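Local coordinates for hypothetical protein (ST2072) (Sulfolobus tokodaii, PDB 1VE0), which is of unknown function but binds zinc and, in its crystal, assembles from three copies of a chain of the UPF0047 (YjbQ) family, at residues A[43-48]-A[85-90]; A[59-64]-A[115-120]; A[35-40]-A[129-134]; A[4-9]-A[26-31]. All coordinates share one frame; numbering follows the deposited sequence.

Contact 1: residues A[43-48]-A[85-90]; sequences HTTCAI and HAHVIS. With ZN (zinc ion), chain C; SO4 (sulfate ion), chain B.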
loop_
_atom_site.group_PDB
_atom_site.type_symbol
_atom_site.label_atom_id
_atom_site.label_comp_id
_atom_site.label_asym_id
_atom_site.label_seq_id
_atom_site.Cartn_x
_atom_site.Cartn_y
_atom_site.Cartn_z
ATOM N N HIS A 43 -11.215 -9.275 -0.942
ATOM C CA HIS A 43 -12.025 -9.047 0.254
ATOM C C HIS A 43 -11.871 -7.599 0.711
ATOM O O HIS A 43 -10.897 -6.939 0.352
ATOM C CB HIS A 43 -11.559 -9.969 1.375
ATOM C CG HIS A 43 -11.731 -11.420 1.071
ATOM N ND1 HIS A 43 -12.965 -11.983 0.827
ATOM C CD2 HIS A 43 -10.832 -12.431 0.999
ATOM C CE1 HIS A 43 -12.820 -13.282 0.620
ATOM N NE2 HIS A 43 -11.535 -13.579 0.717
ATOM N N THR A 44 -12.813 -7.116 1.518
ATOM C CA THR A 44 -12.742 -5.748 2.004
ATOM C C THR A 44 -12.503 -5.686 3.502
ATOM O O THR A 44 -12.358 -4.604 4.056
ATOM C CB THR A 44 -14.044 -4.961 1.711
ATOM O OG1 THR A 44 -15.134 -5.585 2.396
ATOM C CG2 THR A 44 -14.342 -4.930 0.224
ATOM N N THR A 45 -12.477 -6.834 4.175
ATOM C CA THR A 45 -12.279 -6.809 5.623
ATOM C C THR A 45 -11.079 -7.569 6.140
ATOM O O THR A 45 -10.999 -7.889 7.326
ATOM C CB THR A 45 -13.526 -7.301 6.375
ATOM O OG1 THR A 45 -13.946 -8.550 5.824
ATOM C CG2 THR A 45 -14.649 -6.267 6.276
ATOM N N CYS A 46 -10.158 -7.890 5.249
ATOM C CA CYS A 46 -8.913 -8.528 5.667
ATOM C C CYS A 46 -7.860 -7.850 4.784
ATOM O O CYS A 46 -8.213 -7.256 3.761
ATOM C CB CYS A 46 -8.965 -10.066 5.498
ATOM S SG CYS A 46 -9.136 -10.730 3.838
ATOM N N ALA A 47 -6.596 -7.877 5.193
ATOM C CA ALA A 47 -5.546 -7.233 4.419
ATOM C C ALA A 47 -4.288 -8.083 4.309
ATOM O O ALA A 47 -4.165 -9.119 4.974
ATOM C CB ALA A 47 -5.208 -5.889 5.040
ATOM N N ILE A 48 -3.361 -7.636 3.460
ATOM C CA ILE A 48 -2.096 -8.336 3.227
ATOM C C ILE A 48 -0.943 -7.405 3.590
ATOM O O ILE A 48 -0.962 -6.226 3.241
ATOM C CB ILE A 48 -1.918 -8.739 1.715
ATOM C CG1 ILE A 48 -2.991 -9.754 1.283
ATOM C CG2 ILE A 48 -0.521 -9.316 1.477
ATOM C CD1 ILE A 48 -2.917 -11.115 1.985
ATOM N N HIS A 85 -14.972 -1.427 11.570
ATOM C CA HIS A 85 -13.571 -1.313 11.955
ATOM C C HIS A 85 -12.697 -2.132 11.007
ATOM O O HIS A 85 -11.595 -1.710 10.661
ATOM C CB HIS A 85 -13.357 -1.836 13.378
ATOM C CG HIS A 85 -13.407 -3.329 13.474
ATOM N ND1 HIS A 85 -14.584 -4.040 13.375
ATOM C CD2 HIS A 85 -12.416 -4.249 13.551
ATOM C CE1 HIS A 85 -14.317 -5.333 13.379
ATOM N NE2 HIS A 85 -13.009 -5.488 13.485
ATOM N N ALA A 86 -13.182 -3.303 10.603
ATOM C CA ALA A 86 -12.412 -4.170 9.712
ATOM C C ALA A 86 -12.245 -3.522 8.343
ATOM O O ALA A 86 -11.182 -3.628 7.719
ATOM C CB ALA A 86 -13.097 -5.522 9.575
ATOM N N HIS A 87 -13.302 -2.858 7.883
ATOM C CA HIS A 87 -13.292 -2.171 6.594
ATOM C C HIS A 87 -12.280 -1.032 6.611
ATOM O O HIS A 87 -11.460 -0.887 5.698
ATOM C CB HIS A 87 -14.681 -1.599 6.287
ATOM C CG HIS A 87 -15.656 -2.613 5.779
ATOM N ND1 HIS A 87 -15.585 -3.139 4.506
ATOM C CD2 HIS A 87 -16.740 -3.181 6.362
ATOM C CE1 HIS A 87 -16.588 -3.982 4.325
ATOM N NE2 HIS A 87 -17.303 -4.025 5.433
ATOM N N VAL A 88 -12.344 -0.225 7.663
ATOM C CA VAL A 88 -11.461 0.918 7.806
ATOM C C VAL A 88 -9.979 0.557 7.905
ATOM O O VAL A 88 -9.151 1.078 7.149
ATOM C CB VAL A 88 -11.857 1.759 9.044
ATOM C CG1 VAL A 88 -10.798 2.825 9.319
ATOM C CG2 VAL A 88 -13.214 2.400 8.808
ATOM N N ILE A 89 -9.630 -0.327 8.829
ATOM C CA ILE A 89 -8.221 -0.673 8.971
ATOM C C ILE A 89 -7.694 -1.403 7.725
ATOM O O ILE A 89 -6.552 -1.189 7.314
ATOM C CB ILE A 89 -7.968 -1.516 10.252
ATOM C CG1 ILE A 89 -6.461 -1.621 10.510
ATOM C CG2 ILE A 89 -8.628 -2.892 10.131
ATOM C CD1 ILE A 89 -5.787 -0.281 10.754
ATOM N N SER A 90 -8.524 -2.252 7.124
ATOM C CA SER A 90 -8.133 -2.975 5.907
ATOM C C SER A 90 -7.898 -2.024 4.723
ATOM O O SER A 90 -7.035 -2.273 3.881
ATOM C CB SER A 90 -9.212 -3.998 5.501
ATOM O OG SER A 90 -9.251 -5.115 6.389
HETATM ZN ZN ZN C . -19.446 -4.620 6.177
HETATM S S SO4 B . -15.485 -9.229 2.307
HETATM O O1 SO4 B . -15.536 -10.484 1.526
HETATM O O2 SO4 B . -14.209 -9.144 3.024
HETATM O O3 SO4 B . -16.590 -9.237 3.280
HETATM O O4 SO4 B . -15.604 -8.070 1.399
HETATM O O HOH W 1 -20.388 -5.290 4.396
#
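Metal coordination comes first: His87, on helix 84-93, binds the zinc ion through NE2 at 2.3 Å, and a water, His77 and Asn83 join it there. The other ring nitrogen, ND1, is hydrogen-bonded to Asn51 OD1 of the second subunit, so a second-shell amide from another chain helps fix the rotation of the ring, together with the metal. The same amide, through ND2, is hydrogen-bonded to Thr44 O and thereby ties both segments to the neighbour.

The dispersive part is a CH-pi contact. Thr45 CG2 lies over the centre of the His87 ring, 3.5 Å from its centroid and 7° off the normal, while Thr45 CB rests 3.7 Å from Ala86 CB. This is the seam where the loop leading into strand 46-51 packs on the zinc-binding helix; further along it Ser90 turns OG back on its own helix, 2.8 Å from Ala86 O, a carbonyl that also accepts from Ser90 N.

Anion binding involves the same loop. A sulfate, most likely a component of the crystallisation medium, is held by Thr44 N (2.9 Å to O2) and by Thr45 N and OG1, also on O2, with OG1 at 2.9 Å and further hydrogen-bonded to Arg125. His43 ND1 donates to O1 over 3.1 Å at 159°, and its NE2 is hydrogen-bonded to Thr126 N. An alanine at His43 would probably weaken this anion site and loosen the loop's tie to strand 124-133, both ring bonds being lost. Arg123 and Arg125 add hydrogen bonds to the same sulfate.

Contact 2: residues A[59-64]-A[115-120]; sequences KDFLNW and ILLEFD
With CG anti to the carbonyl carbon in Phe61 (chi1 -64°) and likewise in Leu117 (chi1 -67°), each side chain leans back beside its own backbone N, and the two meet between helix and strand. The nearest approach is through Phe61 CB, 3.9 Å from Leu117 CD2, which also lies obliquely beside the ring. The ring continues along the strand until Phe61 CE2 comes 4.1 Å from Ile115 CD1, the two side chains crossing at about a right angle. Leu62 follows with the same first torsion and carries CD2 down to the strand. That one methyl serves three neighbours, 4.1 Å from Leu117 CD2, 3.9 Å from Glu118 O and 4.2 Å from Phe119 CE2.

The pattern is that of a helix laid on a sheet: helix 55-68 packs on strand 113-118, the middle strand of the antiparallel three-stranded sheet, and the axes of 59-64 and 115-118 run 35° apart and approach to 9.4 Å. No hydrogen bond joins the two segments; packing of apolar side chains carries the contact. The Glu118 carboxylate is engaged on both oxygens: OE1 accepts from Asp120 N at 2.8 Å, the donor lying above the carboxylate plane, and OE2 forms a salt bridge with Arg125. Along the helix, Asp60 accepts hydrogen bonds from the backbone N atoms of Glu76 and His77 of the third subunit, and the Trp64 ring stacks on Phe75 of that same chain.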
loop_
_atom_site.group_PDB
_atom_site.type_symbol
_atom_site.label_atom_id
_atom_site.label_comp_id
_atom_site.label_asym_id
_atom_site.label_seq_id
_atom_site.Cartn_x
_atom_site.Cartn_y
_atom_site.Cartn_z
ATOM N N LYS A 59 0.797 -11.250 17.068
ATOM C CA LYS A 59 -0.263 -10.782 17.954
ATOM C C LYS A 59 -0.309 -9.245 17.900
ATOM O O LYS A 59 -1.381 -8.648 17.814
ATOM C CB LYS A 59 -0.003 -11.217 19.401
ATOM C CG LYS A 59 -0.131 -12.706 19.685
ATOM C CD LYS A 59 0.053 -12.934 21.180
ATOM C CE LYS A 59 -0.115 -14.385 21.589
ATOM N NZ LYS A 59 1.064 -15.215 21.240
ATOM N N ASP A 60 0.867 -8.619 17.964
ATOM C CA ASP A 60 0.992 -7.158 17.914
ATOM C C ASP A 60 0.259 -6.510 16.727
ATOM O O ASP A 60 -0.397 -5.478 16.892
ATOM C CB ASP A 60 2.473 -6.756 17.840
ATOM C CG ASP A 60 3.235 -7.042 19.128
ATOM O OD1 ASP A 60 4.480 -7.198 19.058
ATOM O OD2 ASP A 60 2.598 -7.099 20.205
ATOM N N PHE A 61 0.377 -7.091 15.532
ATOM C CA PHE A 61 -0.286 -6.501 14.367
ATOM C C PHE A 61 -1.782 -6.350 14.632
ATOM O O PHE A 61 -2.371 -5.311 14.335
ATOM C CB PHE A 61 -0.094 -7.356 13.097
ATOM C CG PHE A 61 1.331 -7.469 12.637
ATOM C CD1 PHE A 61 2.136 -6.335 12.515
ATOM C CD2 PHE A 61 1.884 -8.717 12.355
ATOM C CE1 PHE A 61 3.472 -6.442 12.123
ATOM C CE2 PHE A 61 3.217 -8.834 11.965
ATOM C CZ PHE A 61 4.015 -7.690 11.849
ATOM N N LEU A 62 -2.379 -7.398 15.192
ATOM C CA LEU A 62 -3.803 -7.420 15.497
ATOM C C LEU A 62 -4.156 -6.490 16.651
ATOM O O LEU A 62 -5.100 -5.708 16.554
ATOM C CB LEU A 62 -4.237 -8.850 15.823
ATOM C CG LEU A 62 -3.882 -9.838 14.709
ATOM C CD1 LEU A 62 -4.238 -11.251 15.144
ATOM C CD2 LEU A 62 -4.626 -9.444 13.438
ATOM N N ASN A 63 -3.396 -6.565 17.737
ATOM C CA ASN A 63 -3.664 -5.706 18.884
ATOM C C ASN A 63 -3.489 -4.223 18.583
ATOM O O ASN A 63 -4.225 -3.384 19.109
ATOM C CB ASN A 63 -2.789 -6.110 20.075
ATOM C CG ASN A 63 -3.168 -7.466 20.627
ATOM O OD1 ASN A 63 -4.350 -7.823 20.648
ATOM N ND2 ASN A 63 -2.178 -8.225 21.092
ATOM N N TRP A 64 -2.524 -3.878 17.740
ATOM C CA TRP A 64 -2.348 -2.472 17.414
ATOM C C TRP A 64 -3.384 -2.029 16.400
ATOM O O TRP A 64 -3.787 -0.868 16.375
ATOM C CB TRP A 64 -0.925 -2.201 16.935
ATOM C CG TRP A 64 -0.031 -2.036 18.107
ATOM C CD1 TRP A 64 0.615 -3.022 18.798
ATOM C CD2 TRP A 64 0.173 -0.827 18.847
ATOM N NE1 TRP A 64 1.202 -2.501 19.932
ATOM C CE2 TRP A 64 0.944 -1.157 19.985
ATOM C CE3 TRP A 64 -0.229 0.504 18.662
ATOM C CZ2 TRP A 64 1.319 -0.205 20.934
ATOM C CZ3 TRP A 64 0.148 1.452 19.606
ATOM C CH2 TRP A 64 0.912 1.092 20.729
ATOM N N ILE A 115 1.965 -12.132 5.025
ATOM C CA ILE A 115 0.980 -12.369 6.071
ATOM C C ILE A 115 -0.430 -11.880 5.771
ATOM O O ILE A 115 -0.614 -10.758 5.292
ATOM C CB ILE A 115 1.457 -11.685 7.378
ATOM C CG1 ILE A 115 2.798 -12.290 7.811
ATOM C CG2 ILE A 115 0.398 -11.819 8.463
ATOM C CD1 ILE A 115 3.578 -11.429 8.775
ATOM N N LEU A 116 -1.429 -12.720 6.049
ATOM C CA LEU A 116 -2.821 -12.292 5.869
ATOM C C LEU A 116 -3.325 -11.843 7.245
ATOM O O LEU A 116 -3.188 -12.572 8.217
ATOM C CB LEU A 116 -3.702 -13.435 5.348
ATOM C CG LEU A 116 -5.226 -13.229 5.466
ATOM C CD1 LEU A 116 -5.676 -12.064 4.607
ATOM C CD2 LEU A 116 -5.939 -14.491 5.034
ATOM N N LEU A 117 -3.887 -10.637 7.325
ATOM C CA LEU A 117 -4.414 -10.113 8.583
ATOM C C LEU A 117 -5.931 -10.111 8.459
ATOM O O LEU A 117 -6.488 -9.547 7.517
ATOM C CB LEU A 117 -3.893 -8.688 8.866
ATOM C CG LEU A 117 -2.386 -8.515 9.160
ATOM C CD1 LEU A 117 -2.104 -7.035 9.474
ATOM C CD2 LEU A 117 -1.964 -9.387 10.359
ATOM N N GLU A 118 -6.583 -10.767 9.412
ATOM C CA GLU A 118 -8.036 -10.916 9.448
ATOM C C GLU A 118 -8.606 -10.040 10.558
ATOM O O GLU A 118 -8.101 -10.045 11.678
ATOM C CB GLU A 118 -8.356 -12.397 9.706
ATOM C CG GLU A 118 -9.805 -12.746 10.017
ATOM C CD GLU A 118 -10.733 -12.521 8.851
ATOM O OE1 GLU A 118 -11.119 -11.352 8.628
ATOM O OE2 GLU A 118 -11.069 -13.512 8.152
ATOM N N PHE A 119 -9.656 -9.287 10.242
ATOM C CA PHE A 119 -10.286 -8.411 11.218
ATOM C C PHE A 119 -11.779 -8.687 11.341
ATOM O O PHE A 119 -12.454 -8.040 12.128
ATOM C CB PHE A 119 -10.079 -6.940 10.829
ATOM C CG PHE A 119 -8.646 -6.593 10.529
ATOM C CD1 PHE A 119 -8.229 -6.385 9.218
ATOM C CD2 PHE A 119 -7.708 -6.518 11.550
ATOM C CE1 PHE A 119 -6.895 -6.108 8.930
ATOM C CE2 PHE A 119 -6.368 -6.243 11.271
ATOM C CZ PHE A 119 -5.966 -6.040 9.961
ATOM N N ASP A 120 -12.284 -9.639 10.559
ATOM C CA ASP A 120 -13.709 -9.975 10.581
ATOM C C ASP A 120 -13.929 -11.483 10.419
ATOM O O ASP A 120 -14.826 -11.910 9.685
ATOM C CB ASP A 120 -14.447 -9.236 9.455
ATOM C CG ASP A 120 -15.970 -9.300 9.605
ATOM O OD1 ASP A 120 -16.685 -9.201 8.585
ATOM O OD2 ASP A 120 -16.449 -9.434 10.746
#

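Contact 3: residues A[35-40]-A[129-134]; sequences GIAHVI and VKSMGE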
loop_
_atom_site.group_PDB
_atom_site.type_symbol
_atom_site.label_atom_id
_atom_site.label_comp_id
_atom_site.label_asym_id
_atom_site.label_seq_id
_atom_site.Cartn_x
_atom_site.Cartn_y
_atom_site.Cartn_z
ATOM N N GLY A 35 10.158 -11.684 -12.154
ATOM C CA GLY A 35 9.053 -10.756 -12.312
ATOM C C GLY A 35 8.456 -10.263 -11.019
ATOM O O GLY A 35 9.167 -10.080 -10.032
ATOM N N ILE A 36 7.139 -10.066 -11.022
ATOM C CA ILE A 36 6.443 -9.546 -9.849
ATOM C C ILE A 36 5.204 -10.370 -9.508
ATOM O O ILE A 36 4.439 -10.756 -10.384
ATOM C CB ILE A 36 6.000 -8.071 -10.087
ATOM C CG1 ILE A 36 7.228 -7.157 -10.179
ATOM C CG2 ILE A 36 5.075 -7.606 -8.971
ATOM C CD1 ILE A 36 8.027 -7.081 -8.888
ATOM N N ALA A 37 5.043 -10.649 -8.225
ATOM C CA ALA A 37 3.889 -11.373 -7.729
ATOM C C ALA A 37 3.027 -10.351 -7.005
ATOM O O ALA A 37 3.508 -9.640 -6.116
ATOM C CB ALA A 37 4.326 -12.460 -6.750
ATOM N N HIS A 38 1.772 -10.245 -7.411
ATOM C CA HIS A 38 0.847 -9.346 -6.736
ATOM C C HIS A 38 -0.010 -10.260 -5.874
ATOM O O HIS A 38 -0.760 -11.073 -6.403
ATOM C CB HIS A 38 -0.040 -8.626 -7.748
ATOM C CG HIS A 38 0.702 -7.672 -8.625
ATOM N ND1 HIS A 38 0.943 -6.365 -8.262
ATOM C CD2 HIS A 38 1.286 -7.842 -9.835
ATOM C CE1 HIS A 38 1.643 -5.769 -9.211
ATOM N NE2 HIS A 38 1.863 -6.643 -10.178
ATOM N N VAL A 39 0.123 -10.143 -4.557
ATOM C CA VAL A 39 -0.647 -10.967 -3.621
ATOM C C VAL A 39 -1.857 -10.111 -3.288
ATOM O O VAL A 39 -1.742 -9.068 -2.624
ATOM C CB VAL A 39 0.171 -11.274 -2.362
ATOM C CG1 VAL A 39 -0.633 -12.144 -1.394
ATOM C CG2 VAL A 39 1.461 -11.993 -2.770
ATOM N N ILE A 40 -3.010 -10.564 -3.766
ATOM C CA ILE A 40 -4.259 -9.816 -3.647
ATOM C C ILE A 40 -5.428 -10.539 -3.002
ATOM O O ILE A 40 -5.614 -11.730 -3.218
ATOM C CB ILE A 40 -4.727 -9.406 -5.082
ATOM C CG1 ILE A 40 -3.664 -8.536 -5.745
ATOM C CG2 ILE A 40 -6.099 -8.706 -5.047
ATOM C CD1 ILE A 40 -3.664 -8.661 -7.253
ATOM N N VAL A 129 -2.979 -14.761 -6.346
ATOM C CA VAL A 129 -1.594 -14.419 -6.625
ATOM C C VAL A 129 -1.522 -14.277 -8.143
ATOM O O VAL A 129 -1.644 -15.252 -8.897
ATOM C CB VAL A 129 -0.599 -15.501 -6.155
ATOM C CG1 VAL A 129 0.835 -15.030 -6.448
ATOM C CG2 VAL A 129 -0.774 -15.764 -4.647
ATOM N N LYS A 130 -1.356 -13.043 -8.584
ATOM C CA LYS A 130 -1.295 -12.729 -9.997
ATOM C C LYS A 130 0.142 -12.334 -10.271
ATOM O O LYS A 130 0.590 -11.267 -9.838
ATOM C CB LYS A 130 -2.241 -11.561 -10.292
ATOM C CG LYS A 130 -2.400 -11.221 -11.754
ATOM C CD LYS A 130 -3.818 -11.449 -12.196
ATOM C CE LYS A 130 -4.040 -10.978 -13.610
ATOM N NZ LYS A 130 -5.316 -11.513 -14.128
ATOM N N SER A 131 0.866 -13.195 -10.978
ATOM C CA SER A 131 2.264 -12.929 -11.277
ATOM C C SER A 131 2.508 -12.601 -12.736
ATOM O O SER A 131 1.863 -13.151 -13.635
ATOM C CB SER A 131 3.121 -14.132 -10.876
ATOM O OG SER A 131 2.854 -14.505 -9.543
HETATM N N MSE A 132 3.454 -11.702 -12.963
HETATM C CA MSE A 132 3.811 -11.286 -14.309
HETATM C C MSE A 132 5.325 -11.187 -14.426
HETATM O O MSE A 132 6.008 -10.781 -13.489
HETATM C CB MSE A 132 3.162 -9.930 -14.654
HETATM C CG MSE A 132 1.652 -10.006 -14.890
HETATM SE SE MSE A 132 0.823 -8.340 -15.527
HETATM C CE MSE A 132 2.342 -7.579 -16.443
ATOM N N GLY A 133 5.844 -11.571 -15.587
ATOM C CA GLY A 133 7.278 -11.509 -15.811
ATOM C C GLY A 133 7.623 -12.507 -16.886
ATOM O O GLY A 133 6.789 -12.794 -17.745
ATOM N N GLU A 134 8.830 -13.059 -16.842
ATOM C CA GLU A 134 9.227 -14.035 -17.850
ATOM C C GLU A 134 9.405 -15.403 -17.208
ATOM O O GLU A 134 9.525 -15.449 -15.972
ATOM C CB GLU A 134 10.534 -13.599 -18.507
ATOM C CG GLU A 134 11.727 -13.763 -17.603
ATOM C CD GLU A 134 12.997 -13.210 -18.203
ATOM O OE1 GLU A 134 14.084 -13.615 -17.729
ATOM O OE2 GLU A 134 12.905 -12.375 -19.135
ATOM O OXT GLU A 134 9.426 -16.411 -17.944
#
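Strands 35-41 and 124-133 are neighbours in the antiparallel five-stranded sheet, and this contact is a part of their ladder; residues 35-40 and 129-133 run 165° apart. Two hydrogen-bonded pairs carry it. Between Ile36 and Met132 (a selenomethionine) the bonds are nearly straight, Ile36 N to Met132 O at 2.8 Å and Met132 N to Ile36 O at 2.9 Å, each donor lying almost along the C=O axis. The pair of His38 and Lys130 is less even: Lys130 N meets His38 O in the carbonyl plane, whereas His38 N, 2.9 Å from Lys130 O, sits well above the plane of that carbonyl. Lys130 O also lies at the edge of the His38 ring, 3.5 Å from His38 CD2, and Ile36 CG2 of the same strand as His38 packs over one ring face toward its rim.

In the non-hydrogen-bonded pair of Gly35 and Gly133 the CA atoms come to 4.0 Å; a CB on either residue would strike the facing strand. On the sheet face that bears Ala37, Val129 and Ser131, Ala37 CB touches Val129 CG1 at 4.3 Å and Ser131 OG at 3.8 Å, and Val25 and Ile29 cover this side.

The face of Ile36, His38, Lys130 and Met132 instead meets the other subunits: His38 packs on Ile36 of the second and Met132 on Met132 of the third. Lys130 NZ, hydrogen-bonded to Ile101 O of the second subunit, reaches a backbone carbonyl, so its charge is probably stabilised in part by a peptide carbonyl where the subunits meet.

Contact 4: residues A[4-9]-A[26-31]; sequences ISKEFT and SEAIKG
Lys6 reaches from its strand across the last part of helix 22-28, and its ammonium group ends among backbone carbonyls. Lys6 NZ makes a weak hydrogen bond to Ala28 O at 2.6 Å and lies 3.0 Å from Lys30 O. Two bends in the chain, at chi3 (-77°) and chi4 (-76°), fold it back over Ala28. Ala28 CB faces the strand too, 4.0 Å from Lys6 CB, with the edge of the Phe8 ring beside it at 4.5 Å from CD2. On the other flank, Ile4 sets CG2 3.7 Å from Ala28 O, and its CG1 approaches the C atom of Gly31. A CB on Gly31 would run into Ile4 CD1.

Ile4, Lys6 and Phe8, alternate residues of strand 2-11, outermost in this chain's five-stranded sheet, thus form the row that faces residues 27-31. That strand is held in turn by backbone bonds to Ser131, Val129 and Val127 of strand 124-133. Across the contact, Ile29 turns away from strand 2-11 and packs on Ser131 and Leu106.

An alanine at Lys6, lacking the chain beyond CB and the ammonium group, would probably leave Ala28 less covered and lose the tie to its carbonyl. Because carbonyls near the C-terminal end of a helix gather partial negative charge, an ammonium group there is likely to be electrostatically favourable, although the weak bond limits how much can be read from it.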
loop_
_atom_site.group_PDB
_atom_site.type_symbol
_atom_site.label_atom_id
_atom_site.label_comp_id
_atom_site.label_asym_id
_atom_site.label_seq_id
_atom_site.Cartn_x
_atom_site.Cartn_y
_atom_site.Cartn_z
ATOM N N ILE A 4 0.543 -15.374 -14.766
ATOM C CA ILE A 4 0.041 -16.503 -14.008
ATOM C C ILE A 4 -0.989 -15.980 -13.016
ATOM O O ILE A 4 -0.775 -14.949 -12.366
ATOM C CB ILE A 4 1.166 -17.227 -13.219
ATOM C CG1 ILE A 4 2.212 -17.800 -14.176
ATOM C CG2 ILE A 4 0.570 -18.340 -12.384
ATOM C CD1 ILE A 4 1.670 -18.806 -15.155
ATOM N N SER A 5 -2.107 -16.684 -12.915
ATOM C CA SER A 5 -3.168 -16.295 -11.999
ATOM C C SER A 5 -3.571 -17.531 -11.227
ATOM O O SER A 5 -4.084 -18.490 -11.811
ATOM C CB SER A 5 -4.377 -15.762 -12.768
ATOM O OG SER A 5 -4.009 -14.695 -13.618
ATOM N N LYS A 6 -3.327 -17.524 -9.922
ATOM C CA LYS A 6 -3.675 -18.669 -9.095
ATOM C C LYS A 6 -4.224 -18.241 -7.748
ATOM O O LYS A 6 -3.689 -17.322 -7.110
ATOM C CB LYS A 6 -2.458 -19.578 -8.897
ATOM C CG LYS A 6 -1.965 -20.209 -10.186
ATOM C CD LYS A 6 -1.307 -21.569 -9.945
ATOM C CE LYS A 6 0.105 -21.446 -9.386
ATOM N NZ LYS A 6 1.128 -21.053 -10.413
ATOM N N GLU A 7 -5.288 -18.917 -7.318
ATOM C CA GLU A 7 -5.935 -18.616 -6.049
ATOM C C GLU A 7 -5.847 -19.782 -5.076
ATOM O O GLU A 7 -5.779 -20.936 -5.491
ATOM C CB GLU A 7 -7.415 -18.289 -6.273
ATOM C CG GLU A 7 -7.683 -17.053 -7.123
ATOM C CD GLU A 7 -9.168 -16.729 -7.232
ATOM O OE1 GLU A 7 -9.506 -15.624 -7.707
ATOM O OE2 GLU A 7 -10.001 -17.578 -6.845
ATOM N N PHE A 8 -5.829 -19.475 -3.783
ATOM C CA PHE A 8 -5.828 -20.501 -2.750
ATOM C C PHE A 8 -6.626 -19.924 -1.586
ATOM O O PHE A 8 -6.814 -18.708 -1.511
ATOM C CB PHE A 8 -4.403 -20.887 -2.329
ATOM C CG PHE A 8 -3.599 -19.761 -1.723
ATOM C CD1 PHE A 8 -3.739 -19.434 -0.375
ATOM C CD2 PHE A 8 -2.670 -19.059 -2.495
ATOM C CE1 PHE A 8 -2.963 -18.426 0.205
ATOM C CE2 PHE A 8 -1.883 -18.043 -1.926
ATOM C CZ PHE A 8 -2.030 -17.728 -0.573
ATOM N N THR A 9 -7.129 -20.783 -0.700
ATOM C CA THR A 9 -7.920 -20.315 0.439
ATOM C C THR A 9 -7.261 -20.656 1.768
ATOM O O THR A 9 -6.488 -21.602 1.870
ATOM C CB THR A 9 -9.340 -20.945 0.467
ATOM O OG1 THR A 9 -9.224 -22.366 0.599
ATOM C CG2 THR A 9 -10.112 -20.624 -0.800
ATOM N N SER A 26 4.432 -19.183 -2.543
ATOM C CA SER A 26 5.564 -19.697 -3.317
ATOM C C SER A 26 5.093 -20.753 -4.316
ATOM O O SER A 26 5.653 -20.881 -5.404
ATOM C CB SER A 26 6.670 -20.260 -2.401
ATOM O OG SER A 26 6.198 -21.321 -1.597
ATOM N N GLU A 27 4.051 -21.505 -3.968
ATOM C CA GLU A 27 3.524 -22.507 -4.894
ATOM C C GLU A 27 2.758 -21.823 -6.027
ATOM O O GLU A 27 2.870 -22.210 -7.195
ATOM C CB GLU A 27 2.577 -23.476 -4.167
ATOM C CG GLU A 27 3.266 -24.350 -3.153
ATOM C CD GLU A 27 4.255 -25.307 -3.791
ATOM O OE1 GLU A 27 5.160 -25.793 -3.076
ATOM O OE2 GLU A 27 4.127 -25.585 -5.005
ATOM N N ALA A 28 1.990 -20.792 -5.677
ATOM C CA ALA A 28 1.185 -20.074 -6.656
ATOM C C ALA A 28 1.949 -19.306 -7.742
ATOM O O ALA A 28 1.383 -19.008 -8.798
ATOM C CB ALA A 28 0.212 -19.136 -5.932
ATOM N N ILE A 29 3.223 -18.988 -7.518
ATOM C CA ILE A 29 3.976 -18.252 -8.536
ATOM C C ILE A 29 4.632 -19.155 -9.580
ATOM O O ILE A 29 5.145 -18.667 -10.588
ATOM C CB ILE A 29 5.094 -17.367 -7.906
ATOM C CG1 ILE A 29 6.122 -18.246 -7.178
ATOM C CG2 ILE A 29 4.470 -16.343 -6.970
ATOM C CD1 ILE A 29 7.434 -17.526 -6.853
ATOM N N LYS A 30 4.618 -20.464 -9.350
ATOM C CA LYS A 30 5.249 -21.380 -10.292
ATOM C C LYS A 30 4.800 -21.092 -11.711
ATOM O O LYS A 30 3.615 -21.016 -12.004
ATOM C CB LYS A 30 4.967 -22.836 -9.909
ATOM C CG LYS A 30 5.678 -23.253 -8.613
ATOM C CD LYS A 30 5.687 -24.760 -8.431
ATOM C CE LYS A 30 6.036 -25.155 -7.004
ATOM N NZ LYS A 30 7.335 -24.606 -6.549
ATOM N N GLY A 31 5.773 -20.909 -12.588
ATOM C CA GLY A 31 5.469 -20.595 -13.970
ATOM C C GLY A 31 6.216 -19.326 -14.328
ATOM O O GLY A 31 6.563 -19.105 -15.485
#

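Overall arrangement
The four contacts fall into two pairs on opposite sides of the chain's centre. Contacts 3 and 4, with centres 9 Å apart, share the five-stranded sheet and are joined by Val129 N to Lys6 O and Ser131 N to Ile4 O, both 2.8 Å and probable hydrogen bonds. Contacts 1 and 2, 10 Å apart, meet through the three-stranded sheet, where Ala47 O and Leu117 N are 2.8 Å apart. Between the pairs, Ile48 CG2 touches Val39 CG1 at 4.0 Å. The zinc site belongs to contact 1 through His87; the Phe61 side chain of contact 2 lies about 9 Å from a different bound zinc, not the one on His87. Contacts 1 and 3 touch the second subunit, contacts 2 and 3 the third.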